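Long-range contacts in arginase, mitochondrial (Medicago truncatula, PDB 6VSS), which catalyses the manganese-dependent hydrolysis of L-arginine to urea and L-ornithine, and probably also that of agmatine to urea and putrescine: residues Leu40-Arg44 against Glu140-Leu144; Leu57-Thr63 against Asp109-Ile113; Ser276-Gly280 against Ile323-Val327; Leu295-Leu301 against Glu334-Lys338. One frame throughout, in Å; residues are numbered along the deposited sequence.

Contact 1. Residues Leu40-Arg44 against Glu140-Leu144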
loop_
_atom_site.group_PDB
_atom_site.type_symbol
_atom_site.label_atom_id
_atom_site.label_comp_id
_atom_site.label_asym_id
_atom_site.label_seq_id
_atom_site.Cartn_x
_atom_site.Cartn_y
_atom_site.Cartn_z
ATOM N N LEU B 40 24.951 6.167 30.054
ATOM C CA LEU B 40 26.100 5.268 29.806
ATOM C C LEU B 40 26.067 4.177 30.874
ATOM O O LEU B 40 26.269 2.985 30.530
ATOM C CB LEU B 40 27.416 6.046 29.796
ATOM C CG LEU B 40 27.628 7.009 28.615
ATOM C CD1 LEU B 40 28.817 7.925 28.905
ATOM C CD2 LEU B 40 27.823 6.289 27.314
ATOM N N THR B 41 25.786 4.555 32.117
ATOM C CA THR B 41 25.522 3.600 33.217
ATOM C C THR B 41 24.445 2.594 32.775
ATOM O O THR B 41 24.634 1.436 33.046
ATOM C CB THR B 41 25.171 4.379 34.478
ATOM O OG1 THR B 41 26.251 5.290 34.682
ATOM C CG2 THR B 41 24.980 3.497 35.686
ATOM N N PHE B 42 23.356 2.987 32.104
ATOM C CA PHE B 42 22.316 2.006 31.685
ATOM C C PHE B 42 22.983 0.981 30.759
ATOM O O PHE B 42 22.821 -0.267 30.980
ATOM C CB PHE B 42 21.132 2.656 30.960
ATOM C CG PHE B 42 20.094 1.674 30.497
ATOM C CD1 PHE B 42 19.182 1.132 31.392
ATOM C CD2 PHE B 42 20.007 1.301 29.184
ATOM C CE1 PHE B 42 18.205 0.235 30.974
ATOM C CE2 PHE B 42 19.038 0.407 28.762
ATOM C CZ PHE B 42 18.155 -0.135 29.661
ATOM N N ILE B 43 23.700 1.487 29.742
ATOM C CA ILE B 43 24.448 0.639 28.760
ATOM C C ILE B 43 25.466 -0.190 29.554
ATOM O O ILE B 43 25.574 -1.370 29.288
ATOM C CB ILE B 43 25.124 1.424 27.589
ATOM C CG1 ILE B 43 24.168 2.288 26.753
ATOM C CG2 ILE B 43 25.929 0.477 26.701
ATOM C CD1 ILE B 43 23.231 1.528 25.834
ATOM N N ARG B 44 26.164 0.405 30.525
ATOM C CA ARG B 44 27.182 -0.339 31.315
ATOM C C ARG B 44 26.486 -1.571 31.909
ATOM O O ARG B 44 27.040 -2.654 31.773
ATOM C CB ARG B 44 27.862 0.506 32.411
ATOM C CG ARG B 44 28.966 -0.235 33.163
ATOM C CD ARG B 44 29.910 0.610 34.041
ATOM N NE ARG B 44 30.216 1.915 33.449
ATOM C CZ ARG B 44 29.753 3.114 33.869
ATOM N NH1 ARG B 44 30.044 4.216 33.189
ATOM N NH2 ARG B 44 28.989 3.226 34.952
ATOM N N GLU B 140 31.832 5.834 23.547
ATOM C CA GLU B 140 31.884 5.286 24.931
ATOM C C GLU B 140 30.972 4.071 24.991
ATOM O O GLU B 140 31.396 3.045 25.499
ATOM C CB GLU B 140 31.437 6.313 25.954
ATOM C CG GLU B 140 32.358 7.506 26.072
ATOM C CD GLU B 140 33.802 7.199 26.415
ATOM O OE1 GLU B 140 34.043 6.199 27.113
ATOM O OE2 GLU B 140 34.688 7.948 25.954
ATOM N N SER B 141 29.770 4.159 24.415
ATOM C CA SER B 141 28.817 3.028 24.345
ATOM C C SER B 141 29.493 1.802 23.746
ATOM O O SER B 141 29.449 0.724 24.383
ATOM C CB SER B 141 27.580 3.413 23.614
ATOM O OG SER B 141 26.899 4.388 24.400
ATOM N N VAL B 142 30.138 1.965 22.602
ATOM C CA VAL B 142 30.859 0.849 21.929
ATOM C C VAL B 142 31.901 0.269 22.880
ATOM O O VAL B 142 31.930 -0.939 23.006
ATOM C CB VAL B 142 31.472 1.270 20.578
ATOM C CG1 VAL B 142 32.288 0.141 19.988
ATOM C CG2 VAL B 142 30.409 1.725 19.575
ATOM N N LYS B 143 32.639 1.121 23.595
ATOM C CA LYS B 143 33.774 0.701 24.457
ATOM C C LYS B 143 33.249 -0.100 25.652
ATOM O O LYS B 143 33.919 -1.104 26.031
ATOM C CB LYS B 143 34.590 1.931 24.892
ATOM C CG LYS B 143 35.379 2.592 23.778
ATOM C CD LYS B 143 36.333 3.716 24.239
ATOM C CE LYS B 143 37.146 4.223 23.067
ATOM N NZ LYS B 143 38.060 5.328 23.427
ATOM N N LEU B 144 32.098 0.316 26.200
ATOM C CA LEU B 144 31.417 -0.375 27.312
ATOM C C LEU B 144 31.040 -1.801 26.865
ATOM O O LEU B 144 31.233 -2.693 27.696
ATOM C CB LEU B 144 30.224 0.451 27.831
ATOM C CG LEU B 144 30.595 1.752 28.573
ATOM C CD1 LEU B 144 29.408 2.680 28.758
ATOM C CD2 LEU B 144 31.218 1.464 29.953
#

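Contact 2. Residues Leu57-Thr63 against Asp109-Ile113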
loop_
_atom_site.group_PDB
_atom_site.type_symbol
_atom_site.label_atom_id
_atom_site.label_comp_id
_atom_site.label_asym_id
_atom_site.label_seq_id
_atom_site.Cartn_x
_atom_site.Cartn_y
_atom_site.Cartn_z
ATOM N N LEU B 57 28.033 -19.241 30.974
ATOM C CA LEU B 57 27.717 -20.398 30.092
ATOM C C LEU B 57 28.989 -21.135 29.656
ATOM O O LEU B 57 28.912 -22.337 29.431
ATOM C CB LEU B 57 26.986 -19.875 28.868
ATOM C CG LEU B 57 25.614 -19.298 29.161
ATOM C CD1 LEU B 57 25.032 -18.727 27.882
ATOM C CD2 LEU B 57 24.716 -20.359 29.783
ATOM N N GLY B 58 30.102 -20.415 29.504
ATOM C CA GLY B 58 31.356 -20.894 28.896
ATOM C C GLY B 58 31.209 -21.363 27.457
ATOM O O GLY B 58 30.081 -21.278 26.892
ATOM N N GLY B 59 32.321 -21.874 26.897
ATOM C CA GLY B 59 32.448 -22.428 25.532
ATOM C C GLY B 59 32.244 -21.358 24.464
ATOM O O GLY B 59 31.521 -21.604 23.501
ATOM N N VAL B 60 32.843 -20.187 24.645
ATOM C CA VAL B 60 32.533 -18.971 23.849
ATOM C C VAL B 60 33.760 -18.070 23.848
ATOM O O VAL B 60 34.285 -17.750 24.924
ATOM C CB VAL B 60 31.323 -18.223 24.424
ATOM C CG1 VAL B 60 31.524 -17.863 25.890
ATOM C CG2 VAL B 60 30.999 -16.984 23.593
ATOM N N ALA B 61 34.189 -17.717 22.652
ATOM C CA ALA B 61 35.313 -16.818 22.377
ATOM C C ALA B 61 34.755 -15.448 22.032
ATOM O O ALA B 61 35.418 -14.474 22.357
ATOM C CB ALA B 61 36.135 -17.359 21.241
ATOM N N ALA B 62 33.598 -15.370 21.370
ATOM C CA ALA B 62 33.012 -14.055 21.021
ATOM C C ALA B 62 31.498 -14.166 20.879
ATOM O O ALA B 62 30.995 -15.237 20.394
ATOM C CB ALA B 62 33.643 -13.480 19.765
ATOM N N THR B 63 30.810 -13.099 21.300
ATOM C CA THR B 63 29.345 -12.962 21.190
ATOM C C THR B 63 28.969 -11.618 20.556
ATOM O O THR B 63 29.264 -10.527 21.117
ATOM C CB THR B 63 28.695 -13.272 22.542
ATOM O OG1 THR B 63 28.908 -14.664 22.813
ATOM C CG2 THR B 63 27.215 -12.936 22.555
ATOM N N ASP B 109 20.816 -19.613 21.248
ATOM C CA ASP B 109 21.998 -19.602 22.129
ATOM C C ASP B 109 22.414 -18.143 22.327
ATOM O O ASP B 109 22.764 -17.479 21.375
ATOM C CB ASP B 109 23.034 -20.563 21.570
ATOM C CG ASP B 109 24.278 -20.730 22.417
ATOM O OD1 ASP B 109 24.527 -19.892 23.326
ATOM O OD2 ASP B 109 25.034 -21.672 22.119
ATOM N N PRO B 110 22.390 -17.577 23.560
ATOM C CA PRO B 110 22.862 -16.224 23.810
ATOM C C PRO B 110 24.318 -15.968 23.430
ATOM O O PRO B 110 24.675 -14.820 23.225
ATOM C CB PRO B 110 22.751 -16.059 25.323
ATOM C CG PRO B 110 21.663 -17.012 25.696
ATOM C CD PRO B 110 21.870 -18.194 24.784
ATOM N N ARG B 111 25.109 -17.019 23.300
ATOM C CA ARG B 111 26.540 -16.864 22.981
ATOM C C ARG B 111 26.658 -16.555 21.490
ATOM O O ARG B 111 27.664 -16.091 21.067
ATOM C CB ARG B 111 27.278 -18.144 23.365
ATOM C CG ARG B 111 27.209 -18.466 24.849
ATOM C CD ARG B 111 27.833 -19.828 25.118
ATOM N NE ARG B 111 27.045 -20.869 24.481
ATOM C CZ ARG B 111 27.201 -22.166 24.693
ATOM N NH1 ARG B 111 28.125 -22.595 25.543
ATOM N NH2 ARG B 111 26.436 -23.030 24.039
ATOM N N VAL B 112 25.625 -16.842 20.723
ATOM C CA VAL B 112 25.597 -16.514 19.276
ATOM C C VAL B 112 25.154 -15.068 19.082
ATOM O O VAL B 112 25.716 -14.393 18.229
ATOM C CB VAL B 112 24.674 -17.478 18.529
ATOM C CG1 VAL B 112 24.631 -17.112 17.061
ATOM C CG2 VAL B 112 25.143 -18.900 18.748
ATOM N N ILE B 113 24.132 -14.626 19.798
ATOM C CA ILE B 113 23.643 -13.225 19.630
ATOM C C ILE B 113 22.897 -12.786 20.882
ATOM O O ILE B 113 22.157 -13.579 21.469
ATOM C CB ILE B 113 22.801 -13.084 18.351
ATOM C CG1 ILE B 113 22.583 -11.606 18.023
ATOM C CG2 ILE B 113 21.479 -13.867 18.497
ATOM C CD1 ILE B 113 21.725 -11.401 16.821
#

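Contact 3. Residues Ser276-Gly280 against Ile323-Val327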
loop_
_atom_site.group_PDB
_atom_site.type_symbol
_atom_site.label_atom_id
_atom_site.label_comp_id
_atom_site.label_asym_id
_atom_site.label_seq_id
_atom_site.Cartn_x
_atom_site.Cartn_y
_atom_site.Cartn_z
ATOM N N SER B 276 14.343 -3.260 -5.097
ATOM C CA SER B 276 13.299 -4.309 -5.256
ATOM C C SER B 276 13.333 -5.244 -4.034
ATOM O O SER B 276 12.335 -5.964 -3.792
ATOM C CB SER B 276 13.529 -5.103 -6.496
ATOM O OG SER B 276 14.843 -5.690 -6.477
ATOM N N ILE B 277 14.513 -5.365 -3.416
ATOM C CA ILE B 277 14.804 -6.248 -2.248
ATOM C C ILE B 277 14.632 -5.448 -0.941
ATOM O O ILE B 277 14.078 -5.974 0.063
ATOM C CB ILE B 277 16.242 -6.829 -2.387
ATOM C CG1 ILE B 277 16.505 -7.548 -3.715
ATOM C CG2 ILE B 277 16.569 -7.767 -1.266
ATOM C CD1 ILE B 277 15.395 -8.474 -4.089
ATOM N N ALA B 278 15.115 -4.226 -0.934
ATOM C CA ALA B 278 15.245 -3.377 0.261
ATOM C C ALA B 278 14.560 -2.042 0.016
ATOM O O ALA B 278 15.241 -1.055 -0.099
ATOM C CB ALA B 278 16.697 -3.186 0.610
ATOM N N PRO B 279 13.231 -1.984 -0.146
ATOM C CA PRO B 279 12.570 -0.721 -0.379
ATOM C C PRO B 279 12.644 0.236 0.819
ATOM O O PRO B 279 12.599 1.396 0.636
ATOM C CB PRO B 279 11.125 -1.099 -0.727
ATOM C CG PRO B 279 10.948 -2.489 -0.226
ATOM C CD PRO B 279 12.322 -3.107 -0.145
ATOM N N GLY B 280 12.807 -0.318 2.011
ATOM C CA GLY B 280 12.820 0.438 3.264
ATOM C C GLY B 280 14.146 1.133 3.471
ATOM O O GLY B 280 14.832 0.750 4.381
ATOM N N ILE B 323 8.953 -6.007 4.903
ATOM C CA ILE B 323 9.982 -6.868 4.247
ATOM C C ILE B 323 11.404 -6.377 4.574
ATOM O O ILE B 323 12.228 -7.187 4.885
ATOM C CB ILE B 323 9.722 -7.026 2.733
ATOM C CG1 ILE B 323 10.565 -8.136 2.111
ATOM C CG2 ILE B 323 9.845 -5.731 1.964
ATOM C CD1 ILE B 323 10.586 -9.412 2.894
ATOM N N THR B 324 11.645 -5.086 4.556
ATOM C CA THR B 324 13.024 -4.603 4.789
ATOM C C THR B 324 13.438 -4.849 6.230
ATOM O O THR B 324 14.605 -5.057 6.447
ATOM C CB THR B 324 13.258 -3.163 4.365
ATOM O OG1 THR B 324 12.654 -3.072 3.097
ATOM C CG2 THR B 324 14.706 -2.769 4.250
ATOM N N ALA B 325 12.536 -4.848 7.197
ATOM C CA ALA B 325 12.901 -5.199 8.589
ATOM C C ALA B 325 13.507 -6.616 8.607
ATOM O O ALA B 325 14.558 -6.848 9.249
ATOM C CB ALA B 325 11.706 -5.084 9.501
ATOM N N LEU B 326 12.839 -7.532 7.896
ATOM C CA LEU B 326 13.282 -8.944 7.760
ATOM C C LEU B 326 14.631 -8.989 7.036
ATOM O O LEU B 326 15.516 -9.723 7.503
ATOM C CB LEU B 326 12.217 -9.721 6.982
ATOM C CG LEU B 326 11.061 -10.252 7.824
ATOM C CD1 LEU B 326 10.078 -11.035 6.969
ATOM C CD2 LEU B 326 11.579 -11.113 8.964
ATOM N N VAL B 327 14.784 -8.214 5.957
ATOM C CA VAL B 327 16.072 -8.173 5.252
ATOM C C VAL B 327 17.186 -7.700 6.239
ATOM O O VAL B 327 18.284 -8.303 6.342
ATOM C CB VAL B 327 15.907 -7.294 3.993
ATOM C CG1 VAL B 327 17.230 -6.841 3.451
ATOM C CG2 VAL B 327 15.052 -7.963 2.898
#

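Contact 4. Residues Leu295-Leu301 against Glu334-Lys338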
loop_
_atom_site.group_PDB
_atom_site.type_symbol
_atom_site.label_atom_id
_atom_site.label_comp_id
_atom_site.label_asym_id
_atom_site.label_seq_id
_atom_site.Cartn_x
_atom_site.Cartn_y
_atom_site.Cartn_z
ATOM N N LEU B 295 25.652 -12.366 1.038
ATOM C CA LEU B 295 25.856 -13.603 1.844
ATOM C C LEU B 295 27.076 -14.353 1.284
ATOM O O LEU B 295 27.855 -14.906 2.055
ATOM C CB LEU B 295 24.602 -14.492 1.808
ATOM C CG LEU B 295 23.380 -13.940 2.526
ATOM C CD1 LEU B 295 22.230 -14.917 2.554
ATOM C CD2 LEU B 295 23.713 -13.533 3.934
ATOM N N ASN B 296 27.209 -14.416 -0.033
ATOM C CA ASN B 296 28.383 -15.073 -0.680
ATOM C C ASN B 296 29.688 -14.441 -0.170
ATOM O O ASN B 296 30.624 -15.173 0.256
ATOM C CB ASN B 296 28.290 -14.979 -2.189
ATOM C CG ASN B 296 27.167 -15.821 -2.753
ATOM O OD1 ASN B 296 26.641 -16.693 -2.075
ATOM N ND2 ASN B 296 26.794 -15.575 -3.994
ATOM N N ILE B 297 29.771 -13.125 -0.221
ATOM C CA ILE B 297 30.996 -12.406 0.214
ATOM C C ILE B 297 31.229 -12.663 1.711
ATOM O O ILE B 297 32.388 -12.897 2.145
ATOM C CB ILE B 297 30.882 -10.919 -0.159
ATOM C CG1 ILE B 297 30.892 -10.777 -1.687
ATOM C CG2 ILE B 297 32.000 -10.164 0.533
ATOM C CD1 ILE B 297 30.517 -9.424 -2.256
ATOM N N LEU B 298 30.159 -12.666 2.492
ATOM C CA LEU B 298 30.276 -12.650 3.966
ATOM C C LEU B 298 30.607 -14.063 4.441
ATOM O O LEU B 298 31.501 -14.232 5.326
ATOM C CB LEU B 298 28.945 -12.122 4.510
ATOM C CG LEU B 298 28.936 -11.693 5.958
ATOM C CD1 LEU B 298 30.064 -10.712 6.262
ATOM C CD2 LEU B 298 27.588 -11.094 6.274
ATOM N N GLN B 299 29.968 -15.046 3.807
ATOM C CA GLN B 299 30.165 -16.479 4.090
ATOM C C GLN B 299 31.607 -16.837 3.736
ATOM O O GLN B 299 32.222 -17.591 4.476
ATOM C CB GLN B 299 29.078 -17.320 3.392
ATOM C CG GLN B 299 27.713 -17.143 4.068
ATOM C CD GLN B 299 26.532 -17.832 3.408
ATOM O OE1 GLN B 299 26.626 -18.322 2.279
ATOM N NE2 GLN B 299 25.402 -17.883 4.109
ATOM N N ASN B 300 32.176 -16.231 2.716
ATOM C CA ASN B 300 33.530 -16.571 2.231
ATOM C C ASN B 300 34.591 -15.739 2.964
ATOM O O ASN B 300 35.732 -16.120 2.912
ATOM C CB ASN B 300 33.614 -16.390 0.716
ATOM C CG ASN B 300 33.064 -17.577 -0.049
ATOM O OD1 ASN B 300 33.631 -18.668 0.009
ATOM N ND2 ASN B 300 31.982 -17.385 -0.776
ATOM N N LEU B 301 34.232 -14.679 3.678
ATOM C CA LEU B 301 35.235 -13.697 4.190
ATOM C C LEU B 301 36.119 -14.340 5.258
ATOM O O LEU B 301 35.573 -14.972 6.142
ATOM C CB LEU B 301 34.540 -12.478 4.796
ATOM C CG LEU B 301 35.477 -11.494 5.492
ATOM C CD1 LEU B 301 36.266 -10.721 4.465
ATOM C CD2 LEU B 301 34.697 -10.532 6.380
ATOM N N GLU B 334 23.274 -13.119 9.945
ATOM C CA GLU B 334 24.379 -13.760 9.250
ATOM C C GLU B 334 25.681 -13.060 9.661
ATOM O O GLU B 334 26.690 -13.734 9.754
ATOM C CB GLU B 334 24.024 -13.755 7.788
ATOM C CG GLU B 334 22.763 -14.549 7.489
ATOM C CD GLU B 334 22.884 -16.050 7.724
ATOM O OE1 GLU B 334 23.959 -16.624 7.459
ATOM O OE2 GLU B 334 21.910 -16.624 8.205
ATOM N N LEU B 335 25.670 -11.754 9.910
ATOM C CA LEU B 335 26.862 -11.054 10.455
ATOM C C LEU B 335 27.201 -11.625 11.828
ATOM O O LEU B 335 28.397 -11.905 12.052
ATOM C CB LEU B 335 26.639 -9.536 10.491
ATOM C CG LEU B 335 27.759 -8.694 11.147
ATOM C CD1 LEU B 335 29.121 -9.079 10.632
ATOM C CD2 LEU B 335 27.538 -7.206 10.875
ATOM N N ALA B 336 26.215 -11.760 12.741
ATOM C CA ALA B 336 26.416 -12.372 14.078
ATOM C C ALA B 336 27.018 -13.795 13.945
ATOM O O ALA B 336 27.955 -14.096 14.673
ATOM C CB ALA B 336 25.150 -12.380 14.897
ATOM N N ALA B 337 26.476 -14.639 13.058
ATOM C CA ALA B 337 26.939 -16.016 12.785
ATOM C C ALA B 337 28.436 -16.005 12.448
ATOM O O ALA B 337 29.149 -16.948 12.859
ATOM C CB ALA B 337 26.107 -16.653 11.686
ATOM N N LYS B 338 28.912 -15.032 11.680
ATOM C CA LYS B 338 30.346 -14.902 11.362
ATOM C C LYS B 338 31.139 -14.308 12.533
ATOM O O LYS B 338 32.312 -14.682 12.715
ATOM C CB LYS B 338 30.521 -14.021 10.120
ATOM C CG LYS B 338 30.153 -14.724 8.820
ATOM C CD LYS B 338 31.154 -15.801 8.420
ATOM C CE LYS B 338 32.459 -15.219 7.917
ATOM N NZ LYS B 338 33.080 -16.145 6.937
#

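Contact 1. Residues Leu40-Arg44 against Glu140-Leu144
Leu40-Arg44 and Glu140-Leu144 are turns of two helices running the same way, their segment axes 9.6 Å apart at closest approach and crossing at -21°. The backbones draw nearest at Arg44 and Leu144, whose CA atoms are 5.8 Å apart. Leu144 points at the facing helix and divides its methyls between Leu40 and Arg44, one turn apart. CD1 lies 4.0 Å from Leu40 CB, whereas CD2 meets the edge of the Arg44 guanidinium, 3.7 Å from NE. Arg44 reaches that methyl because CG leaves anti to the backbone N (chi1 -176°) and the chain then bends at chi3; its charge can stay near solvent while its aliphatic part flanks the leucine. Nearer the N-terminal ends of the two segments, Leu40 CD2 lies 3.6 Å from Ser141 OG and 3.9 Å from Glu140 CB. A serine suits this buried place, being small and having its hydroxyl bonded to Val137 O one turn back in its own helix. On the side facing the sheet, Ile43 CG2 approaches Leu144 CB, and both Ile43 and Ser141 rest on Leu67 of strand 63-69. Near-parallel helices laid side by side on a parallel sheet are characteristic of the three-layer alpha/beta/alpha arginase fold, here flanked by the long N-terminal helix 25-57.

Contact 2. Residues Leu57-Thr63 against Asp109-Ile113
Thr63 and Arg111 form the tight end of this contact, where two chain segments converge just before entering strands. The Thr63 hydroxyl donates to Arg111 O, with OG1 2.6 Å from that oxygen. It comes in well to the side of the carbonyl, at a C=O...donor angle of 113°. The chi1 of -67° sets OG1 beside the backbone N and directs CG2 to Pro110 O, so a single branched residue meets two successive peptides. Met54 of helix 25-57 closes over Thr63, Pro110 and Arg111.

Toward solvent the packing thins, and one long side chain spans it. Arg111 passes obliquely between Leu57 and Val60, with CG 3.7 Å from Leu57 CD1 and CD 3.9 Å from Val60 CB. Its NH1 then donates to Gly58 O at 2.7 Å and 160°, nearly in the guanidinium plane. Asp109 holds the group in a side-on salt bridge, NE to OD1 and NH2 to OD2 at 2.7 Å. A methionine in place of Arg111 would probably leave the Asp109 carboxylate without its charged mate and Gly58 O without this donor. Gly58 suits the helix exit, since it takes a positive phi. Asp109 OD1 also accepts from Arg111 N, closing an Asx turn; in the other segment, Ala61 and Ala62 both face Lys341 in a classic beta bulge. The Asx turn precedes strand 113-118 and the bulge precedes strand 63-69, neighbouring parallel strands of the arginase sheet.

Contact 3. Residues Ser276-Gly280 against Ile323-Val327
Thr324 OG1 is gripped from two directions: Gly280 N donates to it across the contact, and Asp318 OD1 bonds it from the loop before the helix. The Gly280 N to Thr324 OG1 bond measures 3.0 Å, with an angle of 148° at the hydrogen. Because the hydroxyl accepts from Gly280, its own hydrogen is probably spent on Asp318, whose other oxygen takes the backbone N of Ala325. With chi1 at -45° the hydroxyl sits beside the threonine's own N, and CG2, anti to that N, lies against Gly280 O at 3.5 Å and near Ala278 CB. Both branches of the threonine are thus used in a buried setting. Gly280 suits its place because a side chain there would run into Thr324 CB.

Around this polar centre the contact is largely apolar. The Pro279 ring slides past Thr324, its CD 3.3 Å from OG1, and crosses Ile323 at about a right angle, CG lying 4.1 Å from Ile323 CG2. One turn along the helix, Val327 CG2 rests against Ile277 O, 3.6 Å away. Pro275 and Pro286 of a neighbouring subunit pack on Ile323 and Val327, placing this contact at a subunit interface of the hexamer.

A valine at Thr324 would probably leave Gly280 N without this acceptor and Asp318 OD1 without the hydroxyl. The Ala278 side chain lies about 7 Å from that of Asp271, a manganese ligand. One neutral hydroxyl, shared by an amide and a carboxylate, thus joins this loop to the first turn of helix 323-339.

Contact 4. Residues Leu295-Leu301 against Glu334-Lys338
The Gln299 amide and the Glu334 carboxylate approach each other obliquely, their planes 72° apart. Gln299 NE2 stands 3.9 Å from Glu334 OE1, and the two groups are joined through a third residue instead: Glu334 OE2 accepts from Glu102 N, while NE2 makes a weak bond to Glu102 OE1. Leu295 CD2 packs against the aliphatic stem of Glu334, 3.8 Å from its CG. The Glu334 chain bends at chi2 (-67°), so its buried charge turns to the loop that holds Glu102.

These are segments of neighbouring helices, 291-300 and 323-339; the segment axes are 13° from parallel and 10.2 Å apart at closest approach. The first helix belongs to the beta-alpha-beta crossover from strand 264-269 to strand 305-311, and the second is the C-terminal helix of the arginase fold. Leu298 extends CD2 to within 4.2 Å of Leu335 N, on the side nearer the sheet.

Lys338 spans the rest. Bent at chi2 and chi3, it carries NZ to carbonyls of the last turn of helix 291-300 and of Leu301 just after it. NZ donates to Leu301 O at 2.9 Å, in the carbonyl plane and on a lone pair. It also donates to Gln299 O at 3.0 Å, there from 66° above the plane. A positive charge at the C-terminal end of a helix is likely to be favoured by the helix dipole, and the flexible lysine chain lets one amino group serve both oxygens.

Overall arrangement
Along the chain, contact 2 is nested inside the loop closed by contact 1; contacts 3 and 4 follow and interleave. Contact 1 lies on helix 25-57 and contact 2 starts at its last residue, centres about 20 Å apart. Contacts 3 and 4 share helix 323-339, at its first and last turns, centres about 19 Å apart. Contacts 2 and 4 touch, Val112 and Ile113 packing on Ala336. Contacts 1 and 3 lie on opposite sides of the chain's centre. Contacts 1 and 4 pair helices beside the parallel sheet, contact 2 joins loops entering two of its strands, and contact 3 sets a loop against a helix, the Ala278 side chain about 10 Å from a manganese ion.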